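Local atomic coordinates of fiber protein (Human adenovirus 14, PDB entry 3F0Y), a protein that forms the trimeric head (knob) of the viral fibre and probably helps attach the virus to host cells by binding a receptor such as CD46. Residues C28-S33 and N37-I42; L43-T48 and T97-K102; F152-S157 and L194-F199; Y171-T176 and F199-I204. All blocks are in the same frame, centred on the assembly; numbering follows the deposited sequence.

From the N terminus, interaction 1 closes first: only three residues separate 28-33 from 37-42, so it fastens a short loop onto the start of strand 39-48. Interaction 2 takes up the remainder of that strand and closes a far longer loop, bringing 97-102 back over it. Both lie in series before the other two, which cross each other, their segments alternating along the chain. Interaction 3 joins strand 151-160 to the run leading into strand 199-204, and interaction 4 joins strand 171-180 to strand 199-204 itself. F199 belongs to both. These two contacts bridge the two sheets of the knob, and L45 of interaction 2 touches Y203 of interaction 4.

Interaction 1 of 4, residues C28-S33 and N37-I42; sequences CQMMDS and NDCKLI
The carboxylate of D38 grips two consecutive backbone amides of the facing loop. OD1 accepts M30 N at 2.8 Å, met on its syn side but 18° out of the carboxylate plane, while OD2 takes M31 N at 2.9 Å through its syn lone pair. Both bonds are nearly straight. The first torsion of D38 (chi1 53°) sets CG between the backbone N and the carbonyl carbon, turning the carboxylate to the loop; S34 OG gives OD2 a further hydrogen bond. The M31 side chain bends at its far end and curls beside the same oxygen, its CE 3.5 Å from D38 OD2.

On the inner side sulfur and methylene groups pack together. C39 SG lies 3.7 Å from C28 CB and also meets CB and CE of M30, whose chain folds back at chi2 and chi3. The two cysteine SG atoms, C28 and C39, are 3.8 Å apart, too far for a disulfide. C28 CB also touches L41 CB. Toward the outer side, a water donates to both Q29 OE1 and N37 OD1, joining the two amides, while N37 ND2 bonds to A26 O.

C28 O accepts from both D38 N, at 2.8 Å, and C39 N, at 3.1 Å, and C28 N makes a weak bond to C39 O. D38 and C39 together thus face C28, a classic beta bulge at the start of strand 39-48.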
loop_
_atom_site.group_PDB
_atom_site.type_symbol
_atom_site.label_atom_id
_atom_site.label_comp_id
_atom_site.label_asym_id
_atom_site.label_seq_id
_atom_site.Cartn_x
_atom_site.Cartn_y
_atom_site.Cartn_z
ATOM N N CYS A 28 17.815 5.375 -17.092
ATOM C CA CYS A 28 18.192 5.964 -15.815
ATOM C C CYS A 28 19.678 5.774 -15.519
ATOM O O CYS A 28 20.226 4.691 -15.727
ATOM C CB CYS A 28 17.350 5.336 -14.702
ATOM S SG CYS A 28 17.680 5.967 -13.050
ATOM N N GLN A 29 20.321 6.842 -15.053
ATOM C CA GLN A 29 21.694 6.777 -14.558
ATOM C C GLN A 29 21.663 6.869 -13.034
ATOM O O GLN A 29 21.668 7.961 -12.461
ATOM C CB GLN A 29 22.546 7.900 -15.158
ATOM C CG GLN A 29 24.018 7.832 -14.754
ATOM C CD GLN A 29 24.882 8.853 -15.473
ATOM O OE1 GLN A 29 24.566 9.289 -16.581
ATOM N NE2 GLN A 29 25.986 9.236 -14.842
ATOM N N MET A 30 21.617 5.707 -12.389
ATOM C CA MET A 30 21.499 5.621 -10.937
ATOM C C MET A 30 22.817 5.921 -10.223
ATOM O O MET A 30 22.854 6.729 -9.297
ATOM C CB MET A 30 21.003 4.228 -10.537
ATOM C CG MET A 30 20.512 4.133 -9.104
ATOM S SD MET A 30 18.925 4.945 -8.866
ATOM C CE MET A 30 17.823 3.740 -9.601
ATOM N N MET A 31 23.893 5.266 -10.652
ATOM C CA MET A 31 25.176 5.357 -9.951
ATOM C C MET A 31 25.975 6.587 -10.374
ATOM O O MET A 31 25.959 6.979 -11.543
ATOM C CB MET A 31 26.009 4.103 -10.201
ATOM C CG MET A 31 25.324 2.817 -9.794
ATOM S SD MET A 31 26.391 1.381 -9.983
ATOM C CE MET A 31 26.627 1.345 -11.753
ATOM N N ASP A 32 26.682 7.179 -9.415
ATOM C CA ASP A 32 27.529 8.343 -9.678
ATOM C C ASP A 32 28.716 7.949 -10.561
ATOM O O ASP A 32 29.122 8.710 -11.445
ATOM C CB ASP A 32 28.024 8.957 -8.360
ATOM C CG ASP A 32 28.355 10.442 -8.486
ATOM O OD1 ASP A 32 28.883 10.863 -9.537
ATOM O OD2 ASP A 32 28.088 11.191 -7.520
ATOM N N SER A 33 29.251 6.752 -10.331
ATOM C CA SER A 33 30.383 6.237 -11.106
ATOM C C SER A 33 30.055 5.997 -12.584
ATOM O O SER A 33 30.960 5.965 -13.418
ATOM C CB SER A 33 30.904 4.938 -10.486
ATOM O OG SER A 33 29.931 3.910 -10.559
ATOM N N ASN A 37 23.462 5.755 -18.944
ATOM C CA ASN A 37 22.370 5.072 -18.249
ATOM C C ASN A 37 22.776 3.655 -17.868
ATOM O O ASN A 37 23.295 2.908 -18.699
ATOM C CB ASN A 37 21.102 5.039 -19.108
ATOM C CG ASN A 37 20.496 6.415 -19.316
ATOM O OD1 ASN A 37 20.961 7.407 -18.754
ATOM N ND2 ASN A 37 19.450 6.482 -20.132
ATOM N N ASP A 38 22.538 3.299 -16.607
ATOM C CA ASP A 38 22.974 2.008 -16.066
ATOM C C ASP A 38 21.822 1.090 -15.640
ATOM O O ASP A 38 22.059 -0.045 -15.227
ATOM C CB ASP A 38 23.951 2.218 -14.897
ATOM C CG ASP A 38 23.403 3.146 -13.818
ATOM O OD1 ASP A 38 22.180 3.405 -13.795
ATOM O OD2 ASP A 38 24.205 3.622 -12.991
ATOM N N CYS A 39 20.583 1.571 -15.740
ATOM C CA CYS A 39 19.424 0.774 -15.344
ATOM C C CYS A 39 18.124 1.302 -15.939
ATOM O O CYS A 39 18.078 2.398 -16.503
ATOM C CB CYS A 39 19.299 0.735 -13.817
ATOM S SG CYS A 39 18.860 2.318 -13.074
ATOM N N LYS A 40 17.072 0.501 -15.809
ATOM C CA LYS A 40 15.723 0.920 -16.165
ATOM C C LYS A 40 14.973 1.271 -14.884
ATOM O O LYS A 40 14.758 0.406 -14.034
ATOM C CB LYS A 40 14.983 -0.200 -16.894
ATOM C CG LYS A 40 15.696 -0.749 -18.115
ATOM C CD LYS A 40 14.963 -1.959 -18.665
ATOM C CE LYS A 40 15.762 -2.652 -19.756
ATOM N NZ LYS A 40 14.969 -3.726 -20.414
ATOM N N LEU A 41 14.602 2.540 -14.737
ATOM C CA LEU A 41 13.724 2.961 -13.651
ATOM C C LEU A 41 12.294 2.812 -14.143
ATOM O O LEU A 41 11.898 3.452 -15.119
ATOM C CB LEU A 41 13.999 4.412 -13.249
ATOM C CG LEU A 41 13.163 4.983 -12.098
ATOM C CD1 LEU A 41 13.491 4.282 -10.786
ATOM C CD2 LEU A 41 13.381 6.484 -11.972
ATOM N N ILE A 42 11.532 1.945 -13.482
ATOM C CA ILE A 42 10.117 1.778 -13.774
ATOM C C ILE A 42 9.347 2.587 -12.734
ATOM O O ILE A 42 9.347 2.248 -11.552
ATOM C CB ILE A 42 9.684 0.296 -13.728
ATOM C CG1 ILE A 42 10.641 -0.582 -14.545
ATOM C CG2 ILE A 42 8.260 0.143 -14.248
ATOM C CD1 ILE A 42 10.757 -0.186 -16.004
HETATM O O HOH W 1 23.083 9.248 -18.737
#

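Interaction 2 of 4, residues L43-T48 and T97-K102; sequences LTLVKT and TPLNHK
L99 meets L43 and L45 through methyl groups alone, and the flat groups of its loop, the N100 amide and the H101 imidazole, lie beside this contact without sharing in it. Both are held by hydrogen bonds. N100 OD1 turns back to accept H101 N at 2.7 Å, using a lone pair in the carbonyl plane with a C=O...N angle of 103°, and N100 ND2 bonds to G110 O. The imidazole is gripped at both nitrogens, ND1 by T16 O and NE2 by T113 N, an arrangement consistent with a neutral ring carrying its hydrogen on ND1; I112 packs against it. These bonds restrict the rotation of both groups.

The leucine itself points toward the strand. With CG anti to the carbonyl carbon (chi1 -57°), its CD1 methyl sits over the pair L43 and L45, on the same side of strand 39-48. This single methyl, L99 CD1, touches L45 CD1 at 4.2 Å, and the same L99 CD1 stands equally far, 4.2 Å, from L43 CD2. The side chains of L45 and L99 cross at about a right angle and touch through their CD1 methyls. The backbones stay well apart, the closest CA atoms, those of L43 and L99, being 8.5 Å from each other, and no hydrogen bond joins the segments. L99 also packs on L17 of strand 16-18, which pairs with 39-48. Through this small aliphatic contact the long connecting loop brings L99 to the inner face of the sheet, beside strand 16-18, in the antiparallel beta-sandwich of the fibre knob.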
loop_
_atom_site.group_PDB
_atom_site.type_symbol
_atom_site.label_atom_id
_atom_site.label_comp_id
_atom_site.label_asym_id
_atom_site.label_seq_id
_atom_site.Cartn_x
_atom_site.Cartn_y
_atom_site.Cartn_z
ATOM N N LEU A 43 8.723 3.675 -13.178
ATOM C CA LEU A 43 7.979 4.559 -12.290
ATOM C C LEU A 43 6.593 4.798 -12.862
ATOM O O LEU A 43 6.459 5.174 -14.024
ATOM C CB LEU A 43 8.706 5.895 -12.128
ATOM C CG LEU A 43 8.030 6.917 -11.210
ATOM C CD1 LEU A 43 7.922 6.377 -9.786
ATOM C CD2 LEU A 43 8.778 8.239 -11.236
ATOM N N THR A 44 5.573 4.574 -12.038
ATOM C CA THR A 44 4.187 4.806 -12.422
ATOM C C THR A 44 3.520 5.668 -11.359
ATOM O O THR A 44 3.439 5.275 -10.191
ATOM C CB THR A 44 3.419 3.478 -12.572
ATOM O OG1 THR A 44 4.134 2.611 -13.460
ATOM C CG2 THR A 44 2.013 3.721 -13.112
ATOM N N LEU A 45 3.063 6.848 -11.769
ATOM C CA LEU A 45 2.336 7.757 -10.892
ATOM C C LEU A 45 0.882 7.776 -11.332
ATOM O O LEU A 45 0.582 8.163 -12.462
ATOM C CB LEU A 45 2.919 9.169 -10.979
ATOM C CG LEU A 45 4.420 9.310 -10.718
ATOM C CD1 LEU A 45 4.870 10.728 -11.015
ATOM C CD2 LEU A 45 4.763 8.919 -9.282
ATOM N N VAL A 46 -0.016 7.353 -10.447
ATOM C CA VAL A 46 -1.442 7.335 -10.751
ATOM C C VAL A 46 -2.196 8.294 -9.839
ATOM O O VAL A 46 -2.029 8.266 -8.620
ATOM C CB VAL A 46 -2.033 5.927 -10.604
ATOM C CG1 VAL A 46 -3.520 5.938 -10.947
ATOM C CG2 VAL A 46 -1.283 4.945 -11.494
ATOM N N LYS A 47 -3.026 9.140 -10.442
ATOM C CA LYS A 47 -3.875 10.061 -9.692
ATOM C C LYS A 47 -5.010 9.301 -9.024
ATOM O O LYS A 47 -5.825 8.676 -9.702
ATOM C CB LYS A 47 -4.444 11.142 -10.609
ATOM C CG LYS A 47 -3.438 12.217 -10.955
ATOM C CD LYS A 47 -3.958 13.139 -12.033
ATOM C CE LYS A 47 -3.088 14.364 -12.141
ATOM N NZ LYS A 47 -3.446 15.209 -13.309
ATOM N N THR A 48 -5.049 9.356 -7.696
ATOM C CA THR A 48 -6.054 8.649 -6.907
ATOM C C THR A 48 -6.657 9.599 -5.872
ATOM O O THR A 48 -6.203 9.664 -4.727
ATOM C CB THR A 48 -5.445 7.416 -6.208
ATOM O OG1 THR A 48 -4.341 7.818 -5.390
ATOM C CG2 THR A 48 -4.956 6.406 -7.236
ATOM N N THR A 97 14.772 10.041 -19.383
ATOM C CA THR A 97 13.666 10.073 -20.333
ATOM C C THR A 97 12.442 10.664 -19.633
ATOM O O THR A 97 12.062 10.189 -18.562
ATOM C CB THR A 97 13.324 8.662 -20.834
ATOM O OG1 THR A 97 14.491 8.064 -21.412
ATOM C CG2 THR A 97 12.212 8.713 -21.876
ATOM N N PRO A 98 11.819 11.700 -20.230
ATOM C CA PRO A 98 10.627 12.280 -19.609
ATOM C C PRO A 98 9.500 11.267 -19.422
ATOM O O PRO A 98 9.399 10.301 -20.181
ATOM C CB PRO A 98 10.197 13.361 -20.606
ATOM C CG PRO A 98 11.398 13.657 -21.409
ATOM C CD PRO A 98 12.174 12.389 -21.482
ATOM N N LEU A 99 8.672 11.491 -18.408
ATOM C CA LEU A 99 7.476 10.688 -18.207
ATOM C C LEU A 99 6.385 11.172 -19.154
ATOM O O LEU A 99 6.376 12.335 -19.565
ATOM C CB LEU A 99 6.980 10.802 -16.763
ATOM C CG LEU A 99 7.961 10.420 -15.654
ATOM C CD1 LEU A 99 7.407 10.841 -14.300
ATOM C CD2 LEU A 99 8.258 8.926 -15.680
ATOM N N ASN A 100 5.475 10.272 -19.499
ATOM C CA ASN A 100 4.279 10.633 -20.248
ATOM C C ASN A 100 3.125 9.728 -19.822
ATOM O O ASN A 100 3.283 8.888 -18.933
ATOM C CB ASN A 100 4.538 10.546 -21.757
ATOM C CG ASN A 100 3.716 11.553 -22.554
ATOM O OD1 ASN A 100 2.487 11.559 -22.488
ATOM N ND2 ASN A 100 4.395 12.403 -23.313
ATOM N N HIS A 101 1.968 9.907 -20.449
ATOM C CA HIS A 101 0.771 9.159 -20.088
ATOM C C HIS A 101 0.802 7.716 -20.576
ATOM O O HIS A 101 1.698 7.317 -21.321
ATOM C CB HIS A 101 -0.470 9.872 -20.629
ATOM C CG HIS A 101 -0.728 11.193 -19.978
ATOM N ND1 HIS A 101 -0.767 11.347 -18.610
ATOM C CD2 HIS A 101 -0.971 12.416 -20.502
ATOM C CE1 HIS A 101 -1.018 12.610 -18.319
ATOM N NE2 HIS A 101 -1.146 13.279 -19.450
ATOM N N LYS A 102 -0.183 6.938 -20.133
ATOM C CA LYS A 102 -0.321 5.549 -20.548
ATOM C C LYS A 102 -0.735 5.462 -22.013
ATOM O O LYS A 102 -1.641 6.165 -22.456
ATOM C CB LYS A 102 -1.349 4.821 -19.673
ATOM C CG LYS A 102 -1.528 3.345 -20.016
ATOM C CD LYS A 102 -2.508 2.665 -19.075
ATOM C CE LYS A 102 -3.015 1.345 -19.644
ATOM N NZ LYS A 102 -1.932 0.341 -19.825
#

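Interaction 3 of 4, residues F152-S157 and L194-F199; sequences FPIDIS and LVTSPF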
loop_
_atom_site.group_PDB
_atom_site.type_symbol
_atom_site.label_atom_id
_atom_site.label_comp_id
_atom_site.label_asym_id
_atom_site.label_seq_id
_atom_site.Cartn_x
_atom_site.Cartn_y
_atom_site.Cartn_z
ATOM N N PHE A 152 15.378 -11.046 -0.393
ATOM C CA PHE A 152 16.312 -10.188 0.330
ATOM C C PHE A 152 15.697 -8.804 0.535
ATOM O O PHE A 152 15.498 -8.071 -0.434
ATOM C CB PHE A 152 17.623 -10.064 -0.450
ATOM C CG PHE A 152 18.678 -9.266 0.263
ATOM C CD1 PHE A 152 19.559 -9.881 1.139
ATOM C CD2 PHE A 152 18.787 -7.900 0.056
ATOM C CE1 PHE A 152 20.535 -9.146 1.798
ATOM C CE2 PHE A 152 19.755 -7.161 0.711
ATOM C CZ PHE A 152 20.632 -7.783 1.582
ATOM N N PRO A 153 15.413 -8.428 1.797
ATOM C CA PRO A 153 14.750 -7.148 2.046
ATOM C C PRO A 153 15.661 -5.943 1.814
ATOM O O PRO A 153 16.810 -5.934 2.261
ATOM C CB PRO A 153 14.350 -7.243 3.521
ATOM C CG PRO A 153 15.342 -8.161 4.119
ATOM C CD PRO A 153 15.692 -9.155 3.050
ATOM N N ILE A 154 15.136 -4.942 1.113
ATOM C CA ILE A 154 15.857 -3.704 0.835
ATOM C C ILE A 154 15.067 -2.538 1.414
ATOM O O ILE A 154 13.867 -2.428 1.173
ATOM C CB ILE A 154 16.032 -3.490 -0.684
ATOM C CG1 ILE A 154 16.835 -4.639 -1.299
ATOM C CG2 ILE A 154 16.710 -2.151 -0.967
ATOM C CD1 ILE A 154 16.953 -4.562 -2.810
ATOM N N ASP A 155 15.736 -1.673 2.174
ATOM C CA ASP A 155 15.089 -0.492 2.747
ATOM C C ASP A 155 14.907 0.582 1.685
ATOM O O ASP A 155 15.797 0.808 0.866
ATOM C CB ASP A 155 15.921 0.089 3.892
ATOM C CG ASP A 155 16.071 -0.868 5.053
ATOM O OD1 ASP A 155 15.112 -1.607 5.350
ATOM O OD2 ASP A 155 17.154 -0.873 5.672
ATOM N N ILE A 156 13.756 1.247 1.711
ATOM C CA ILE A 156 13.506 2.367 0.813
ATOM C C ILE A 156 13.155 3.609 1.614
ATOM O O ILE A 156 12.308 3.567 2.506
ATOM C CB ILE A 156 12.377 2.074 -0.185
ATOM C CG1 ILE A 156 12.729 0.854 -1.034
ATOM C CG2 ILE A 156 12.138 3.286 -1.087
ATOM C CD1 ILE A 156 11.706 0.540 -2.097
ATOM N N SER A 157 13.829 4.706 1.289
ATOM C CA SER A 157 13.531 6.010 1.852
ATOM C C SER A 157 13.166 6.927 0.697
ATOM O O SER A 157 13.904 7.021 -0.282
ATOM C CB SER A 157 14.747 6.555 2.599
ATOM O OG SER A 157 14.445 7.775 3.250
ATOM N N LEU A 194 20.233 -6.969 -11.012
ATOM C CA LEU A 194 19.667 -6.317 -9.840
ATOM C C LEU A 194 18.260 -5.835 -10.173
ATOM O O LEU A 194 18.086 -4.854 -10.900
ATOM C CB LEU A 194 20.545 -5.142 -9.393
ATOM C CG LEU A 194 20.039 -4.269 -8.239
ATOM C CD1 LEU A 194 19.361 -5.095 -7.154
ATOM C CD2 LEU A 194 21.188 -3.452 -7.655
ATOM N N VAL A 195 17.264 -6.549 -9.658
ATOM C CA VAL A 195 15.868 -6.160 -9.791
ATOM C C VAL A 195 15.283 -5.953 -8.400
ATOM O O VAL A 195 15.401 -6.825 -7.541
ATOM C CB VAL A 195 15.044 -7.241 -10.520
ATOM C CG1 VAL A 195 13.557 -6.887 -10.514
ATOM C CG2 VAL A 195 15.547 -7.425 -11.944
ATOM N N THR A 196 14.667 -4.797 -8.173
ATOM C CA THR A 196 13.919 -4.569 -6.939
ATOM C C THR A 196 12.449 -4.874 -7.208
ATOM O O THR A 196 11.959 -4.653 -8.316
ATOM C CB THR A 196 14.073 -3.119 -6.422
ATOM O OG1 THR A 196 13.481 -2.197 -7.347
ATOM C CG2 THR A 196 15.543 -2.767 -6.218
ATOM N N SER A 197 11.753 -5.403 -6.206
ATOM C CA SER A 197 10.315 -5.617 -6.319
ATOM C C SER A 197 9.623 -4.259 -6.237
ATOM O O SER A 197 10.175 -3.322 -5.661
ATOM C CB SER A 197 9.806 -6.558 -5.224
ATOM O OG SER A 197 10.038 -6.029 -3.932
ATOM N N PRO A 198 8.416 -4.141 -6.818
ATOM C CA PRO A 198 7.761 -2.836 -6.831
ATOM C C PRO A 198 7.515 -2.286 -5.433
ATOM O O PRO A 198 7.080 -3.022 -4.545
ATOM C CB PRO A 198 6.427 -3.114 -7.534
ATOM C CG PRO A 198 6.623 -4.382 -8.270
ATOM C CD PRO A 198 7.600 -5.176 -7.475
ATOM N N PHE A 199 7.823 -1.008 -5.242
ATOM C CA PHE A 199 7.461 -0.306 -4.022
ATOM C C PHE A 199 6.359 0.686 -4.348
ATOM O O PHE A 199 6.515 1.519 -5.244
ATOM C CB PHE A 199 8.664 0.425 -3.433
ATOM C CG PHE A 199 8.332 1.252 -2.222
ATOM C CD1 PHE A 199 7.740 0.666 -1.110
ATOM C CD2 PHE A 199 8.611 2.612 -2.191
ATOM C CE1 PHE A 199 7.427 1.422 0.010
ATOM C CE2 PHE A 199 8.308 3.375 -1.068
ATOM C CZ PHE A 199 7.713 2.778 0.033
#
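I156 and F199 slide past each other in opposite directions, the isoleucine spread over one side of the phenyl group. Its two branches share the work. The CG1 branch, extended to its end, brings I156 CD1 to 3.3 Å from F199 CB, a close approach, and to 3.5 Å from F199 CG at the root of the ring. The CG2 methyl reaches further out, lying 3.8 Å from both F199 CD2 and F199 CE2. Between the branches, I156 CB stands 4.3 Å above the plane of the F199 ring, offset toward the rim. With CG anti to the backbone N (chi1 176°) the ring extends from its strand toward I156, and chi2 of 57° sets how it is turned.

Together these side chains fill part of the interior of the knob's antiparallel beta-sandwich: I156 belongs to strand 151-160 in one sheet, and F199 begins strand 199-204, outermost in the other within this chain. In the loop before F199, T196 also faces the interior. T196 and I154 cross at about a right angle, T196 CG2 lying 4.1 Å from I154 CD1. The threonine's chi1 of 65° leaves CG2 anti to the carbonyl carbon, pointing the methyl at I154, while OG1 bonds with V58 N of strand 51-60. Away from I154 and I156, V195 packs on K134 of a neighbouring subunit, and P198 on Y137 of that subunit.

Interaction 4 of 4, residues Y171-T176 and F199-I204; sequences YCIRIT and FTFYYI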
loop_
_atom_site.group_PDB
_atom_site.type_symbol
_atom_site.label_atom_id
_atom_site.label_comp_id
_atom_site.label_asym_id
_atom_site.label_seq_id
_atom_site.Cartn_x
_atom_site.Cartn_y
_atom_site.Cartn_z
ATOM N N TYR A 171 9.757 20.814 -7.925
ATOM C CA TYR A 171 9.343 19.595 -7.225
ATOM C C TYR A 171 10.440 18.543 -7.262
ATOM O O TYR A 171 11.184 18.448 -8.241
ATOM C CB TYR A 171 8.062 19.027 -7.840
ATOM C CG TYR A 171 6.962 20.052 -7.974
ATOM C CD1 TYR A 171 6.758 20.729 -9.174
ATOM C CD2 TYR A 171 6.144 20.365 -6.894
ATOM C CE1 TYR A 171 5.756 21.678 -9.298
ATOM C CE2 TYR A 171 5.142 21.314 -7.008
ATOM C CZ TYR A 171 4.952 21.968 -8.210
ATOM O OH TYR A 171 3.958 22.908 -8.319
ATOM N N CYS A 172 10.535 17.754 -6.191
ATOM C CA CYS A 172 11.551 16.709 -6.083
ATOM C C CYS A 172 10.976 15.413 -5.523
ATOM O O CYS A 172 10.158 15.429 -4.598
ATOM C CB CYS A 172 12.700 17.161 -5.176
ATOM S SG CYS A 172 13.320 18.807 -5.510
ATOM N N ILE A 173 11.414 14.298 -6.099
ATOM C CA ILE A 173 11.194 12.978 -5.530
ATOM C C ILE A 173 12.545 12.273 -5.517
ATOM O O ILE A 173 13.126 12.017 -6.568
ATOM C CB ILE A 173 10.190 12.147 -6.360
ATOM C CG1 ILE A 173 8.850 12.878 -6.491
ATOM C CG2 ILE A 173 9.979 10.782 -5.721
ATOM C CD1 ILE A 173 7.856 12.164 -7.385
ATOM N N ARG A 174 13.051 11.993 -4.320
ATOM C CA ARG A 174 14.315 11.286 -4.156
ATOM C C ARG A 174 14.036 9.939 -3.509
ATOM O O ARG A 174 13.589 9.881 -2.368
ATOM C CB ARG A 174 15.271 12.094 -3.283
ATOM C CG ARG A 174 15.715 13.415 -3.888
ATOM C CD ARG A 174 16.803 14.041 -3.035
ATOM N NE ARG A 174 17.372 15.258 -3.617
ATOM C CZ ARG A 174 16.965 16.500 -3.356
ATOM N NH1 ARG A 174 15.950 16.734 -2.529
ATOM N NH2 ARG A 174 17.583 17.520 -3.938
ATOM N N ILE A 175 14.294 8.864 -4.249
ATOM C CA ILE A 175 14.022 7.508 -3.784
ATOM C C ILE A 175 15.345 6.791 -3.554
ATOM O O ILE A 175 16.106 6.580 -4.495
ATOM C CB ILE A 175 13.192 6.713 -4.814
ATOM C CG1 ILE A 175 11.978 7.524 -5.280
ATOM C CG2 ILE A 175 12.741 5.388 -4.220
ATOM C CD1 ILE A 175 11.241 6.894 -6.444
ATOM N N THR A 176 15.609 6.424 -2.302
ATOM C CA THR A 176 16.864 5.780 -1.923
ATOM C C THR A 176 16.632 4.328 -1.531
ATOM O O THR A 176 15.911 4.047 -0.576
ATOM C CB THR A 176 17.529 6.501 -0.735
ATOM O OG1 THR A 176 17.835 7.849 -1.102
ATOM C CG2 THR A 176 18.816 5.788 -0.313
ATOM N N PHE A 199 7.823 -1.008 -5.242
ATOM C CA PHE A 199 7.461 -0.306 -4.022
ATOM C C PHE A 199 6.359 0.686 -4.348
ATOM O O PHE A 199 6.515 1.519 -5.244
ATOM C CB PHE A 199 8.664 0.425 -3.433
ATOM C CG PHE A 199 8.332 1.252 -2.222
ATOM C CD1 PHE A 199 7.740 0.666 -1.110
ATOM C CD2 PHE A 199 8.611 2.612 -2.191
ATOM C CE1 PHE A 199 7.427 1.422 0.010
ATOM C CE2 PHE A 199 8.308 3.375 -1.068
ATOM C CZ PHE A 199 7.713 2.778 0.033
ATOM N N THR A 200 5.248 0.584 -3.625
ATOM C CA THR A 200 4.146 1.525 -3.773
ATOM C C THR A 200 4.085 2.445 -2.564
ATOM O O THR A 200 4.022 1.980 -1.427
ATOM C CB THR A 200 2.799 0.807 -3.931
ATOM O OG1 THR A 200 2.850 -0.043 -5.081
ATOM C CG2 THR A 200 1.670 1.818 -4.106
ATOM N N PHE A 201 4.123 3.749 -2.818
ATOM C CA PHE A 201 3.913 4.738 -1.772
ATOM C C PHE A 201 2.920 5.788 -2.232
ATOM O O PHE A 201 2.592 5.877 -3.419
ATOM C CB PHE A 201 5.231 5.379 -1.320
ATOM C CG PHE A 201 5.949 6.146 -2.395
ATOM C CD1 PHE A 201 5.876 7.532 -2.444
ATOM C CD2 PHE A 201 6.728 5.487 -3.336
ATOM C CE1 PHE A 201 6.553 8.246 -3.426
ATOM C CE2 PHE A 201 7.406 6.194 -4.320
ATOM C CZ PHE A 201 7.318 7.576 -4.364
ATOM N N TYR A 202 2.447 6.572 -1.271
ATOM C CA TYR A 202 1.404 7.556 -1.519
ATOM C C TYR A 202 1.832 8.927 -1.019
ATOM O O TYR A 202 2.554 9.043 -0.029
ATOM C CB TYR A 202 0.103 7.120 -0.840
ATOM C CG TYR A 202 -0.205 5.655 -1.043
ATOM C CD1 TYR A 202 -1.126 5.239 -1.999
ATOM C CD2 TYR A 202 0.452 4.680 -0.296
ATOM C CE1 TYR A 202 -1.395 3.892 -2.190
ATOM C CE2 TYR A 202 0.191 3.339 -0.477
ATOM C CZ TYR A 202 -0.731 2.949 -1.424
ATOM O OH TYR A 202 -0.984 1.611 -1.599
ATOM N N TYR A 203 1.393 9.963 -1.723
ATOM C CA TYR A 203 1.645 11.319 -1.287
ATOM C C TYR A 203 0.534 12.250 -1.742
ATOM O O TYR A 203 -0.140 11.989 -2.742
ATOM C CB TYR A 203 3.025 11.814 -1.741
ATOM C CG TYR A 203 3.273 11.860 -3.236
ATOM C CD1 TYR A 203 2.777 12.902 -4.014
ATOM C CD2 TYR A 203 4.046 10.886 -3.863
ATOM C CE1 TYR A 203 3.023 12.961 -5.382
ATOM C CE2 TYR A 203 4.300 10.935 -5.230
ATOM C CZ TYR A 203 3.784 11.977 -5.983
ATOM O OH TYR A 203 4.033 12.035 -7.335
ATOM N N ILE A 204 0.346 13.323 -0.981
ATOM C CA ILE A 204 -0.671 14.319 -1.276
ATOM C C ILE A 204 -0.200 15.116 -2.479
ATOM O O ILE A 204 0.905 15.660 -2.480
ATOM C CB ILE A 204 -0.909 15.256 -0.081
ATOM C CG1 ILE A 204 -1.464 14.467 1.109
ATOM C CG2 ILE A 204 -1.869 16.378 -0.464
ATOM C CD1 ILE A 204 -1.470 15.237 2.406
#
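I173 holds its CG1 anti to the carbonyl carbon (chi1 -57°), and Y203 sets its CG between its own backbone N and carbonyl carbon (chi1 61°); these torsions aim the two side chains at each other across the interior of the beta-sandwich. In this two-sheet fold of the fibre knob, segment 171-176, part of strand 171-180, lies in one antiparallel sheet, and strand 199-204 is outermost in the other within this chain. The axes of the two segments approach to 11.4 Å and run in roughly opposed directions, 142° apart. That spacing is bridged by side chains alone, since no hydrogen bond passes between the segments.

The isoleucine divides its branches between two aromatic residues. Its CG2 methyl turns to the neighbouring ring, I173 CG2 lying 4.4 Å from F201 CZ, while its CG1 branch runs out to the tyrosine, with which it crosses at about a right angle. Two residues along the strand, I175 points to the same side and brings its CD1 to 4.4 Å from F201 CE2. The F201 ring therefore meets methyls of both isoleucines, each coming to it obliquely and at loose van der Waals distance. I175 also packs on I156 of the adjacent strand, joining this contact to the side chains around F199.

Y203 is a long bridge across the interior, and its hydroxyl is satisfied by F118 O, which ties the ring's far end to a loop. Next to that polar atom sits an aliphatic one: I173 CD1 is 3.8 Å from Y203 OH.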